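Local coordinates for probable oxidoreductase protein (Rhizobium etli, PDB 4FB5) that probably works as a nucleotide-dependent oxidoreductase of the GFO/IDH/MocA family, pairing an NAD-binding Rossmann domain with a C-terminal domain built on a mixed beta sheet, at residues M36-C39 / H40-W44; N104-H107 / A108-I112; R136-A139 / T140-S144; S216-W219 / Y220-H224; E349-E352 / L353-A356. One frame throughout, in Å; residues are numbered along the deposited sequence.

Interaction 1: M36-C39 / H40-W44; sequences MGKC and HALAW
H40 and M36, a selenomethionine, meet one turn apart on helix 35-44, where H40 N donates to M36 O over 3.0 Å in a nearly straight bond (173°). The same carbonyl oxygen also lies 3.3 Å from CD2 of the H40 imidazole, approached obliquely to the ring. CG of H40 is anti to its carbonyl carbon (chi1 -77°), which sets the ring back toward the preceding turn, with CD2 beside that oxygen. Three more i to i+4 bonds follow: A41 N to G37 O (2.8 Å), L42 N to K38 O and A43 N to C39 O. CB of A41 rests against G37 O at 3.4 Å, and CG of L42 sits equally close to K38 O, so small and branched side chains alike pack on the carbonyls of the turn before. K38 runs outward as an extended chain; its CG passes CD1 of L42 at 4.5 Å.

Further out, both ring nitrogens of H40 are engaged, ND1 with S99 OG and NE2 with E124 OE1, which fixes the flip and tilt of the imidazole. S99 OG also bonds W44 NE1, and W122 meets both the H40 and W44 rings. The ammonium of K38 bonds the backbone oxygens of R331 and V50 of the second subunit, tying this helix to that subunit. G37 falls in a GxGxxG-like sequence with G32 and G34, and the helix follows strand 27-31, an arrangement consistent with the strand-turn-helix dinucleotide-binding motif of a Rossmann fold.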
loop_
_atom_site.group_PDB
_atom_site.type_symbol
_atom_site.label_atom_id
_atom_site.label_comp_id
_atom_site.label_asym_id
_atom_site.label_seq_id
_atom_site.Cartn_x
_atom_site.Cartn_y
_atom_site.Cartn_z
HETATM N N MSE A 36 -23.574 7.627 18.829
HETATM C CA MSE A 36 -23.640 6.300 19.363
HETATM C C MSE A 36 -25.095 5.824 19.547
HETATM O O MSE A 36 -25.394 4.634 19.389
HETATM C CB MSE A 36 -22.775 6.191 20.605
HETATM C CG MSE A 36 -21.788 5.033 20.524
HETATM SE SE MSE A 36 -20.638 4.876 18.913
HETATM C CE MSE A 36 -19.274 6.225 19.395
ATOM N N GLY A 37 -26.022 6.740 19.797
ATOM C CA GLY A 37 -27.421 6.334 19.913
ATOM C C GLY A 37 -27.923 5.789 18.592
ATOM O O GLY A 37 -28.568 4.717 18.525
ATOM N N LYS A 38 -27.614 6.529 17.534
ATOM C CA LYS A 38 -27.987 6.134 16.176
ATOM C C LYS A 38 -27.458 4.754 15.818
ATOM O O LYS A 38 -28.140 3.950 15.231
ATOM C CB LYS A 38 -27.465 7.150 15.167
ATOM C CG LYS A 38 -27.997 6.901 13.780
ATOM C CD LYS A 38 -27.950 8.145 12.942
ATOM C CE LYS A 38 -28.036 7.746 11.503
ATOM N NZ LYS A 38 -28.143 8.949 10.685
ATOM N N CYS A 39 -26.231 4.496 16.198
ATOM C CA CYS A 39 -25.592 3.264 15.896
ATOM C C CYS A 39 -26.166 2.070 16.694
ATOM O O CYS A 39 -26.454 1.029 16.103
ATOM C CB CYS A 39 -24.098 3.445 16.117
ATOM S SG CYS A 39 -23.110 2.143 15.391
ATOM N N HIS A 40 -26.364 2.195 18.004
ATOM C CA HIS A 40 -27.164 1.163 18.694
ATOM C C HIS A 40 -28.467 0.998 17.933
ATOM O O HIS A 40 -28.840 -0.097 17.571
ATOM C CB HIS A 40 -27.536 1.544 20.125
ATOM C CG HIS A 40 -26.424 1.407 21.119
ATOM N ND1 HIS A 40 -26.588 0.770 22.330
ATOM C CD2 HIS A 40 -25.138 1.832 21.093
ATOM C CE1 HIS A 40 -25.450 0.788 22.997
ATOM N NE2 HIS A 40 -24.556 1.438 22.277
ATOM N N ALA A 41 -29.167 2.091 17.651
ATOM C CA ALA A 41 -30.496 1.928 17.079
ATOM C C ALA A 41 -30.461 1.115 15.774
ATOM O O ALA A 41 -31.303 0.262 15.535
ATOM C CB ALA A 41 -31.186 3.293 16.893
ATOM N N LEU A 42 -29.456 1.373 14.946
ATOM C CA LEU A 42 -29.333 0.697 13.699
ATOM C C LEU A 42 -28.996 -0.756 13.952
ATOM O O LEU A 42 -29.415 -1.657 13.207
ATOM C CB LEU A 42 -28.222 1.336 12.898
ATOM C CG LEU A 42 -28.545 2.616 12.132
ATOM C CD1 LEU A 42 -27.262 3.116 11.472
ATOM C CD2 LEU A 42 -29.625 2.387 11.121
ATOM N N ALA A 43 -28.225 -0.978 14.999
ATOM C CA ALA A 43 -27.853 -2.322 15.345
ATOM C C ALA A 43 -29.095 -3.127 15.764
ATOM O O ALA A 43 -29.385 -4.201 15.175
ATOM C CB ALA A 43 -26.756 -2.331 16.443
ATOM N N TRP A 44 -29.835 -2.604 16.746
ATOM C CA TRP A 44 -31.042 -3.299 17.251
ATOM C C TRP A 44 -32.026 -3.553 16.097
ATOM O O TRP A 44 -32.627 -4.639 15.989
ATOM C CB TRP A 44 -31.728 -2.529 18.398
ATOM C CG TRP A 44 -31.038 -2.555 19.737
ATOM C CD1 TRP A 44 -30.515 -1.479 20.435
ATOM C CD2 TRP A 44 -30.793 -3.708 20.548
ATOM N NE1 TRP A 44 -29.965 -1.906 21.636
ATOM C CE2 TRP A 44 -30.139 -3.269 21.728
ATOM C CE3 TRP A 44 -31.065 -5.074 20.397
ATOM C CZ2 TRP A 44 -29.764 -4.153 22.737
ATOM C CZ3 TRP A 44 -30.699 -5.949 21.412
ATOM C CH2 TRP A 44 -30.057 -5.489 22.564
#

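Interaction 2: N104-H107 / A108-I112; sequences NQFH and AEMAI
F106 and M110, a selenomethionine, both turn CG anti to their own carbonyl carbon (chi1 -63° and -54°), and the M110 chain is extended from there, so the two side chains lie next to each other and point the same way. The terminal methyl does the touching: M110 CE comes to 3.5 Å from F106 CB and 3.7 Å from F106 CD1, meeting the ring obliquely, while SE stays somewhat farther from F106 CB. At its other end the chain packs on the backbone, with M110 CG beside F106 O. That oxygen accepts from M110 N over 3.2 Å, nearly in line with the C=O bond. H107 O is held more closely by A111 N, at 2.8 Å and 169°, and receives a weak second bond from M110 N. E109 passes the CD1 flank of the phenyl ring obliquely, its OE1 4.2 Å from F106 CD1; its other oxygen, OE2, makes a long, weak ion pair with R87.

Just before the helix, H107 N bonds N104 O, closing a turn that leads from strand 97-100 into helix 107-116. H107 NE2 turns back to T102 O in a weak hydrogen bond, and its side chain rests on P126 and C123. On another flank A108, A111 and I112 lean on M137 of helix 131-143. The contact thus divides its work: direct backbone bonds start the helix, whereas the F106-M110 pair is held by apolar packing of the M110 methyl against CB and the ring of F106, without a polar bond between the side chains.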
loop_
_atom_site.group_PDB
_atom_site.type_symbol
_atom_site.label_atom_id
_atom_site.label_comp_id
_atom_site.label_asym_id
_atom_site.label_seq_id
_atom_site.Cartn_x
_atom_site.Cartn_y
_atom_site.Cartn_z
ATOM N N ASN A 104 -20.127 10.331 28.992
ATOM C CA ASN A 104 -19.370 9.664 30.051
ATOM C C ASN A 104 -19.927 9.852 31.478
ATOM O O ASN A 104 -20.239 8.872 32.145
ATOM C CB ASN A 104 -17.871 10.047 29.969
ATOM C CG ASN A 104 -17.203 9.591 28.663
ATOM O OD1 ASN A 104 -17.874 9.169 27.713
ATOM N ND2 ASN A 104 -15.876 9.667 28.616
ATOM N N GLN A 105 -20.078 11.098 31.927
ATOM C CA GLN A 105 -20.478 11.412 33.334
ATOM C C GLN A 105 -21.713 10.682 33.813
ATOM O O GLN A 105 -21.847 10.392 34.997
ATOM C CB GLN A 105 -20.741 12.912 33.552
ATOM C CG GLN A 105 -19.818 13.835 32.782
ATOM C CD GLN A 105 -20.333 14.097 31.370
ATOM O OE1 GLN A 105 -21.538 14.368 31.186
ATOM N NE2 GLN A 105 -19.419 14.023 30.356
ATOM N N PHE A 106 -22.608 10.405 32.872
ATOM C CA PHE A 106 -23.924 9.881 33.156
ATOM C C PHE A 106 -23.951 8.376 33.258
ATOM O O PHE A 106 -24.844 7.839 33.920
ATOM C CB PHE A 106 -24.902 10.337 32.081
ATOM C CG PHE A 106 -25.090 11.829 32.035
ATOM C CD1 PHE A 106 -25.925 12.475 32.965
ATOM C CD2 PHE A 106 -24.438 12.596 31.073
ATOM C CE1 PHE A 106 -26.106 13.869 32.939
ATOM C CE2 PHE A 106 -24.612 14.001 31.024
ATOM C CZ PHE A 106 -25.448 14.640 31.962
ATOM N N HIS A 107 -22.985 7.694 32.626
ATOM C CA HIS A 107 -22.996 6.217 32.585
ATOM C C HIS A 107 -23.284 5.575 33.945
ATOM O O HIS A 107 -24.279 4.868 34.090
ATOM C CB HIS A 107 -21.707 5.633 31.998
ATOM C CG HIS A 107 -21.485 5.977 30.565
ATOM N ND1 HIS A 107 -20.232 6.208 30.046
ATOM C CD2 HIS A 107 -22.356 6.155 29.545
ATOM C CE1 HIS A 107 -20.336 6.499 28.763
ATOM N NE2 HIS A 107 -21.616 6.476 28.433
ATOM N N ALA A 108 -22.430 5.834 34.931
ATOM C CA ALA A 108 -22.604 5.248 36.265
ATOM C C ALA A 108 -24.048 5.299 36.746
ATOM O O ALA A 108 -24.655 4.253 37.022
ATOM C CB ALA A 108 -21.696 5.920 37.275
ATOM N N GLU A 109 -24.592 6.519 36.800
ATOM C CA GLU A 109 -25.917 6.806 37.346
ATOM C C GLU A 109 -26.983 5.964 36.666
ATOM O O GLU A 109 -27.838 5.342 37.297
ATOM C CB GLU A 109 -26.208 8.279 37.102
ATOM C CG GLU A 109 -26.740 9.076 38.300
ATOM C CD GLU A 109 -27.083 10.531 37.908
ATOM O OE1 GLU A 109 -26.550 11.003 36.864
ATOM O OE2 GLU A 109 -27.880 11.191 38.633
HETATM N N MSE A 110 -26.887 5.914 35.358
HETATM C CA MSE A 110 -27.928 5.337 34.575
HETATM C C MSE A 110 -27.829 3.835 34.563
HETATM O O MSE A 110 -28.806 3.136 34.823
HETATM C CB MSE A 110 -27.871 5.916 33.177
HETATM C CG MSE A 110 -27.899 7.446 33.172
HETATM SE SE MSE A 110 -28.215 8.132 31.371
HETATM C CE MSE A 110 -28.390 10.053 31.719
ATOM N N ALA A 111 -26.640 3.329 34.289
ATOM C CA ALA A 111 -26.450 1.894 34.209
ATOM C C ALA A 111 -26.877 1.213 35.517
ATOM O O ALA A 111 -27.464 0.126 35.510
ATOM C CB ALA A 111 -25.008 1.599 33.892
ATOM N N ILE A 112 -26.558 1.863 36.631
ATOM C CA ILE A 112 -26.941 1.398 37.950
ATOM C C ILE A 112 -28.455 1.483 38.147
ATOM O O ILE A 112 -29.102 0.485 38.491
ATOM C CB ILE A 112 -26.219 2.172 39.040
ATOM C CG1 ILE A 112 -24.737 1.786 39.035
ATOM C CG2 ILE A 112 -26.843 1.868 40.386
ATOM C CD1 ILE A 112 -23.858 2.617 39.950
#

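Interaction 3: R136-A139 / T140-S144; sequences RMLA and TAERS
T140 opens the second segment by gripping R136 O twice: its N donates over 2.9 Å at 171°, and its hydroxyl OG1 donates over 3.1 Å. The two donors arrive from opposite faces of the carbonyl plane. OG1 stands anti to the carbonyl carbon of T140 (chi1 -59°), a torsion that swings the hydroxyl back to the previous turn. A141 N then bonds M137 O, with CB of A141 lodged between the carbonyls of M137 and L138. E142 N meets L138 O at 2.8 Å, nearly head-on to the carbonyl. Beside this bond the E142 side chain crosses the L138 isobutyl group obliquely, OE1 lying 3.8 Å from CG. R143 N closes the next bond on A139 O, and the arginine chain bends at chi3 (70°), which carries its guanidinium back over CA of T140. S144 leaves helical geometry; its OG makes a weak bond to T140 O.

The beta-alpha-beta unit of strands 120-123 and 148-150 includes this helix, which packs M137 and T140 on helix 107-116 and L138 on helix 367-385. Chemically, the threonine hydroxyl is satisfied within the helix itself, allowing a polar residue to sit buried at the interhelix seam, while the charged groups of E142 and R143 stay exposed.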
loop_
_atom_site.group_PDB
_atom_site.type_symbol
_atom_site.label_atom_id
_atom_site.label_comp_id
_atom_site.label_asym_id
_atom_site.label_seq_id
_atom_site.Cartn_x
_atom_site.Cartn_y
_atom_site.Cartn_z
ATOM N N ARG A 136 -18.455 0.525 41.898
ATOM C CA ARG A 136 -19.886 0.535 42.202
ATOM C C ARG A 136 -20.712 -0.029 41.084
ATOM O O ARG A 136 -21.677 -0.748 41.330
ATOM C CB ARG A 136 -20.360 1.952 42.500
ATOM C CG ARG A 136 -21.166 2.051 43.804
ATOM C CD ARG A 136 -21.544 3.469 44.162
ATOM N NE ARG A 136 -20.363 4.331 44.221
ATOM C CZ ARG A 136 -20.260 5.484 43.557
ATOM N NH1 ARG A 136 -21.269 5.921 42.793
ATOM N NH2 ARG A 136 -19.146 6.200 43.654
HETATM N N MSE A 137 -20.338 0.272 39.846
HETATM C CA MSE A 137 -21.157 -0.204 38.742
HETATM C C MSE A 137 -21.094 -1.726 38.684
HETATM O O MSE A 137 -22.109 -2.409 38.462
HETATM C CB MSE A 137 -20.736 0.426 37.428
HETATM C CG MSE A 137 -20.907 1.952 37.374
HETATM SE SE MSE A 137 -20.159 2.827 35.726
HETATM C CE MSE A 137 -21.376 1.986 34.447
ATOM N N LEU A 138 -19.895 -2.251 38.927
ATOM C CA LEU A 138 -19.684 -3.683 38.872
ATOM C C LEU A 138 -20.394 -4.403 40.038
ATOM O O LEU A 138 -21.164 -5.365 39.836
ATOM C CB LEU A 138 -18.198 -3.979 38.870
ATOM C CG LEU A 138 -17.942 -5.479 38.889
ATOM C CD1 LEU A 138 -18.538 -6.215 37.634
ATOM C CD2 LEU A 138 -16.447 -5.716 39.120
ATOM N N ALA A 139 -20.122 -3.902 41.249
ATOM C CA ALA A 139 -20.768 -4.379 42.459
ATOM C C ALA A 139 -22.238 -4.509 42.147
ATOM O O ALA A 139 -22.784 -5.628 42.235
ATOM C CB ALA A 139 -20.527 -3.441 43.620
ATOM N N THR A 140 -22.869 -3.419 41.699
ATOM C CA THR A 140 -24.259 -3.541 41.304
ATOM C C THR A 140 -24.407 -4.753 40.410
ATOM O O THR A 140 -24.976 -5.744 40.845
ATOM C CB THR A 140 -24.819 -2.341 40.584
ATOM O OG1 THR A 140 -24.704 -1.180 41.412
ATOM C CG2 THR A 140 -26.265 -2.583 40.244
ATOM N N ALA A 141 -23.851 -4.695 39.200
ATOM C CA ALA A 141 -24.118 -5.677 38.147
ATOM C C ALA A 141 -24.006 -7.132 38.591
ATOM O O ALA A 141 -24.871 -7.941 38.294
ATOM C CB ALA A 141 -23.193 -5.415 36.952
ATOM N N GLU A 142 -22.895 -7.450 39.252
ATOM C CA GLU A 142 -22.691 -8.746 39.896
ATOM C C GLU A 142 -23.924 -9.056 40.732
ATOM O O GLU A 142 -24.604 -10.069 40.524
ATOM C CB GLU A 142 -21.441 -8.707 40.790
ATOM C CG GLU A 142 -20.171 -9.224 40.107
ATOM C CD GLU A 142 -18.864 -8.775 40.800
ATOM O OE1 GLU A 142 -18.903 -7.840 41.640
ATOM O OE2 GLU A 142 -17.782 -9.352 40.482
ATOM N N ARG A 143 -24.214 -8.136 41.655
ATOM C CA ARG A 143 -25.408 -8.203 42.495
ATOM C C ARG A 143 -26.687 -8.274 41.675
ATOM O O ARG A 143 -27.574 -9.032 42.017
ATOM C CB ARG A 143 -25.461 -7.023 43.458
ATOM C CG ARG A 143 -26.572 -7.115 44.466
ATOM C CD ARG A 143 -26.410 -6.082 45.556
ATOM N NE ARG A 143 -26.656 -4.725 45.058
ATOM C CZ ARG A 143 -25.732 -3.769 44.935
ATOM N NH1 ARG A 143 -24.453 -3.990 45.271
ATOM N NH2 ARG A 143 -26.102 -2.577 44.478
ATOM N N SER A 144 -26.764 -7.486 40.608
ATOM C CA SER A 144 -27.942 -7.475 39.748
ATOM C C SER A 144 -28.281 -8.879 39.260
ATOM O O SER A 144 -27.783 -9.870 39.794
ATOM C CB SER A 144 -27.726 -6.541 38.556
ATOM O OG SER A 144 -27.058 -5.356 38.950
#

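Interaction 4: S216-W219 / Y220-H224; sequences SLLW and YLFGH
Helix 206-221 of the C-terminal domain ends here: Y220 N to S216 O (3.0 Å, 180°) and L221 N to L217 O continue regular i to i+4 bonding, then F222 leaves helical geometry and F222 N reaches L218 O from above the carbonyl plane. G223 N adds a weak bond to the same L218 O. The helix thus closes at its C-terminal end just before strand 225-233 of the large mixed sheet.

F222 has its CB 3.2 Å from L218 O, and its ring approaches L218 CD2 at 4.4 Å; both residues face strand 175-183. CG of W219 is anti to the backbone N (chi1 169°), placing the indole beside its own carbonyl carbon and near Y220 N, with CE3 4.2 Å from CB of Y220. The Y220 ring makes a cation-pi contact with R164, whose NH1 also donates to the Y220 backbone oxygen. Across the end of the turn, W219 and H224 lie side by side, the indole five-membered ring and the imidazole oblique to each other at 45° with centroids 4.4 Å apart. D369 of helix 367-385 bonds H224 NE2, which should restrain the imidazole; W219 CD1 sits over one of its faces, 3.4 Å from H224 NE2.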
loop_
_atom_site.group_PDB
_atom_site.type_symbol
_atom_site.label_atom_id
_atom_site.label_comp_id
_atom_site.label_asym_id
_atom_site.label_seq_id
_atom_site.Cartn_x
_atom_site.Cartn_y
_atom_site.Cartn_z
ATOM N N SER A 216 -8.695 -3.094 25.010
ATOM C CA SER A 216 -9.718 -4.082 24.802
ATOM C C SER A 216 -9.204 -5.081 23.789
ATOM O O SER A 216 -9.451 -6.284 23.934
ATOM C CB SER A 216 -11.059 -3.478 24.403
ATOM O OG SER A 216 -11.125 -3.099 23.045
ATOM N N LEU A 217 -8.429 -4.622 22.792
ATOM C CA LEU A 217 -7.910 -5.604 21.839
ATOM C C LEU A 217 -6.868 -6.546 22.443
ATOM O O LEU A 217 -6.940 -7.762 22.231
ATOM C CB LEU A 217 -7.409 -4.971 20.540
ATOM C CG LEU A 217 -8.473 -4.321 19.644
ATOM C CD1 LEU A 217 -7.756 -3.471 18.596
ATOM C CD2 LEU A 217 -9.439 -5.340 18.995
ATOM N N LEU A 218 -5.916 -5.998 23.206
ATOM C CA LEU A 218 -4.932 -6.836 23.847
ATOM C C LEU A 218 -5.633 -7.838 24.787
ATOM O O LEU A 218 -5.113 -8.953 25.027
ATOM C CB LEU A 218 -3.881 -6.002 24.566
ATOM C CG LEU A 218 -3.126 -5.027 23.646
ATOM C CD1 LEU A 218 -2.005 -4.357 24.322
ATOM C CD2 LEU A 218 -2.596 -5.681 22.394
ATOM N N TRP A 219 -6.828 -7.459 25.262
ATOM C CA TRP A 219 -7.511 -8.254 26.233
ATOM C C TRP A 219 -8.036 -9.447 25.508
ATOM O O TRP A 219 -7.739 -10.586 25.852
ATOM C CB TRP A 219 -8.670 -7.500 26.882
ATOM C CG TRP A 219 -9.495 -8.434 27.671
ATOM C CD1 TRP A 219 -9.166 -8.983 28.883
ATOM C CD2 TRP A 219 -10.756 -9.041 27.288
ATOM N NE1 TRP A 219 -10.150 -9.868 29.297
ATOM C CE2 TRP A 219 -11.144 -9.908 28.351
ATOM C CE3 TRP A 219 -11.623 -8.887 26.194
ATOM C CZ2 TRP A 219 -12.353 -10.631 28.337
ATOM C CZ3 TRP A 219 -12.832 -9.607 26.184
ATOM C CH2 TRP A 219 -13.170 -10.480 27.249
ATOM N N TYR A 220 -8.830 -9.168 24.486
ATOM C CA TYR A 220 -9.427 -10.183 23.604
ATOM C C TYR A 220 -8.430 -11.205 23.097
ATOM O O TYR A 220 -8.708 -12.401 23.086
ATOM C CB TYR A 220 -10.006 -9.481 22.415
ATOM C CG TYR A 220 -10.788 -10.356 21.516
ATOM C CD1 TYR A 220 -11.937 -11.020 21.979
ATOM C CD2 TYR A 220 -10.420 -10.503 20.184
ATOM C CE1 TYR A 220 -12.667 -11.829 21.123
ATOM C CE2 TYR A 220 -11.124 -11.301 19.340
ATOM C CZ TYR A 220 -12.249 -11.958 19.801
ATOM O OH TYR A 220 -12.950 -12.757 18.935
ATOM N N LEU A 221 -7.267 -10.715 22.680
ATOM C CA LEU A 221 -6.222 -11.543 22.096
ATOM C C LEU A 221 -5.335 -12.272 23.136
ATOM O O LEU A 221 -4.919 -13.421 22.910
ATOM C CB LEU A 221 -5.341 -10.670 21.204
ATOM C CG LEU A 221 -5.999 -10.242 19.895
ATOM C CD1 LEU A 221 -5.133 -9.228 19.124
ATOM C CD2 LEU A 221 -6.256 -11.456 19.053
ATOM N N PHE A 222 -5.040 -11.605 24.255
ATOM C CA PHE A 222 -4.033 -12.081 25.177
ATOM C C PHE A 222 -4.537 -12.121 26.609
ATOM O O PHE A 222 -4.804 -13.186 27.166
ATOM C CB PHE A 222 -2.776 -11.208 25.065
ATOM C CG PHE A 222 -2.148 -11.231 23.686
ATOM C CD1 PHE A 222 -1.662 -12.424 23.157
ATOM C CD2 PHE A 222 -2.104 -10.070 22.901
ATOM C CE1 PHE A 222 -1.106 -12.455 21.882
ATOM C CE2 PHE A 222 -1.565 -10.071 21.631
ATOM C CZ PHE A 222 -1.058 -11.259 21.109
ATOM N N GLY A 223 -4.637 -10.944 27.199
ATOM C CA GLY A 223 -5.349 -10.759 28.415
ATOM C C GLY A 223 -4.987 -9.392 28.936
ATOM O O GLY A 223 -4.592 -8.500 28.161
ATOM N N HIS A 224 -5.140 -9.240 30.249
ATOM C CA HIS A 224 -4.998 -7.973 30.926
ATOM C C HIS A 224 -3.544 -7.484 31.087
ATOM O O HIS A 224 -2.600 -8.211 30.831
ATOM C CB HIS A 224 -5.732 -8.044 32.256
ATOM C CG HIS A 224 -7.217 -7.916 32.128
ATOM N ND1 HIS A 224 -7.831 -6.763 31.679
ATOM C CD2 HIS A 224 -8.216 -8.788 32.407
ATOM C CE1 HIS A 224 -9.142 -6.931 31.674
ATOM N NE2 HIS A 224 -9.404 -8.150 32.122
#

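Interaction 5: E349-E352 / L353-A356; sequences ECRE and LIRA
R351 arches over R355 one turn on. From CB the chain goes anti to the backbone N (chi1 178°) and bends at chi2 (62°), which turns it along the helix. CG touches R355 NH2 at 3.4 Å, and NE lies equally near the same nitrogen. CZ sits over the centre of the R355 guanidinium, the two groups stacked with centres 3.4 Å apart and planes at 24°. NH1 folds inward beside CG of R355 and CB of I354, while NH2 comes to R355 NH1. Two like charges thus lie face to face, and nearby acids probably offset them: D53 forms a salt bridge with R351 NH2 and a long, weak pair with R355 NH1. E352 is the second acid, its OE1 taking R355 NE at 2.9 Å in a salt bridge, near the guanidinium plane but from above the carboxylate; OE2 bonds S363 N.

On the other flank C350 SG meets I354 CD1 at 3.9 Å; C350, L353 and I354 face W44, and E349 adds a hydrogen bond to W122. An arginine pair stacked i to i+4 and flanked by carboxylates is the local motif, set where helix 344-358 packs against helix 35-44 and W122 of the Rossmann domain.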
loop_
_atom_site.group_PDB
_atom_site.type_symbol
_atom_site.label_atom_id
_atom_site.label_comp_id
_atom_site.label_asym_id
_atom_site.label_seq_id
_atom_site.Cartn_x
_atom_site.Cartn_y
_atom_site.Cartn_z
ATOM N N GLU A 349 -21.676 -6.898 17.743
ATOM C CA GLU A 349 -21.683 -6.694 19.201
ATOM C C GLU A 349 -23.103 -6.845 19.800
ATOM O O GLU A 349 -23.277 -7.456 20.827
ATOM C CB GLU A 349 -21.104 -5.329 19.540
ATOM C CG GLU A 349 -21.035 -5.045 21.018
ATOM C CD GLU A 349 -20.294 -3.759 21.327
ATOM O OE1 GLU A 349 -21.006 -2.748 21.532
ATOM O OE2 GLU A 349 -19.019 -3.765 21.350
ATOM N N CYS A 350 -24.104 -6.282 19.135
ATOM C CA CYS A 350 -25.487 -6.466 19.503
ATOM C C CYS A 350 -25.827 -7.965 19.517
ATOM O O CYS A 350 -26.384 -8.499 20.491
ATOM C CB CYS A 350 -26.390 -5.712 18.527
ATOM S SG CYS A 350 -28.143 -5.981 18.862
ATOM N N ARG A 351 -25.457 -8.652 18.446
ATOM C CA ARG A 351 -25.676 -10.073 18.431
ATOM C C ARG A 351 -25.013 -10.679 19.666
ATOM O O ARG A 351 -25.679 -11.365 20.434
ATOM C CB ARG A 351 -25.219 -10.722 17.125
ATOM C CG ARG A 351 -25.394 -12.232 17.076
ATOM C CD ARG A 351 -26.849 -12.620 17.192
ATOM N NE ARG A 351 -27.079 -14.042 17.517
ATOM C CZ ARG A 351 -27.100 -14.567 18.753
ATOM N NH1 ARG A 351 -26.871 -13.805 19.821
ATOM N NH2 ARG A 351 -27.337 -15.868 18.922
ATOM N N GLU A 352 -23.747 -10.385 19.924
ATOM C CA GLU A 352 -23.092 -11.090 21.014
ATOM C C GLU A 352 -23.710 -10.767 22.372
ATOM O O GLU A 352 -23.560 -11.531 23.335
ATOM C CB GLU A 352 -21.590 -10.845 21.022
ATOM C CG GLU A 352 -20.898 -11.407 19.808
ATOM C CD GLU A 352 -20.859 -12.929 19.751
ATOM O OE1 GLU A 352 -21.350 -13.496 18.751
ATOM O OE2 GLU A 352 -20.305 -13.553 20.675
ATOM N N LEU A 353 -24.400 -9.635 22.448
ATOM C CA LEU A 353 -25.014 -9.220 23.689
ATOM C C LEU A 353 -26.223 -10.107 23.943
ATOM O O LEU A 353 -26.505 -10.481 25.096
ATOM C CB LEU A 353 -25.463 -7.763 23.617
ATOM C CG LEU A 353 -26.341 -7.334 24.794
ATOM C CD1 LEU A 353 -25.689 -7.761 26.060
ATOM C CD2 LEU A 353 -26.616 -5.838 24.854
ATOM N N ILE A 354 -26.928 -10.432 22.866
ATOM C CA ILE A 354 -28.060 -11.293 22.958
ATOM C C ILE A 354 -27.627 -12.706 23.329
ATOM O O ILE A 354 -28.310 -13.378 24.113
ATOM C CB ILE A 354 -28.854 -11.262 21.675
ATOM C CG1 ILE A 354 -29.490 -9.873 21.555
ATOM C CG2 ILE A 354 -29.907 -12.363 21.698
ATOM C CD1 ILE A 354 -29.621 -9.367 20.199
ATOM N N ARG A 355 -26.487 -13.143 22.802
ATOM C CA ARG A 355 -25.967 -14.428 23.206
ATOM C C ARG A 355 -25.835 -14.438 24.704
ATOM O O ARG A 355 -26.361 -15.327 25.358
ATOM C CB ARG A 355 -24.641 -14.773 22.546
ATOM C CG ARG A 355 -24.757 -15.872 21.487
ATOM C CD ARG A 355 -23.427 -16.136 20.757
ATOM N NE ARG A 355 -23.391 -15.480 19.451
ATOM C CZ ARG A 355 -24.012 -15.933 18.359
ATOM N NH1 ARG A 355 -24.720 -17.051 18.410
ATOM N NH2 ARG A 355 -23.935 -15.268 17.210
ATOM N N ALA A 356 -25.133 -13.450 25.249
ATOM C CA ALA A 356 -24.938 -13.352 26.690
ATOM C C ALA A 356 -26.261 -13.493 27.435
ATOM O O ALA A 356 -26.420 -14.381 28.273
ATOM C CB ALA A 356 -24.264 -12.035 27.046
#

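Overall arrangement
Each of the five contacts lies within one helix or at one of its ends, and interactions 1 and 5 are the most buried. These two touch: the indole of W44 packs on C350, L353 and I354, joining helix 35-44 to helix 344-358. Interactions 2 and 3 form a second pair, with A108 and A111 on M137; they lie farther from the chain's centre and carry exposed charged residues. Interaction 4 stands apart in the C-terminal domain. Interaction 1 rests on backbone bonds and a histidine tied to neighbouring polar groups, interaction 2 on a methyl-phenyl pair, interaction 3 on a threonine hydroxyl bonded back to its helix, interaction 4 on aromatic rings, interaction 5 on stacked arginines and acids.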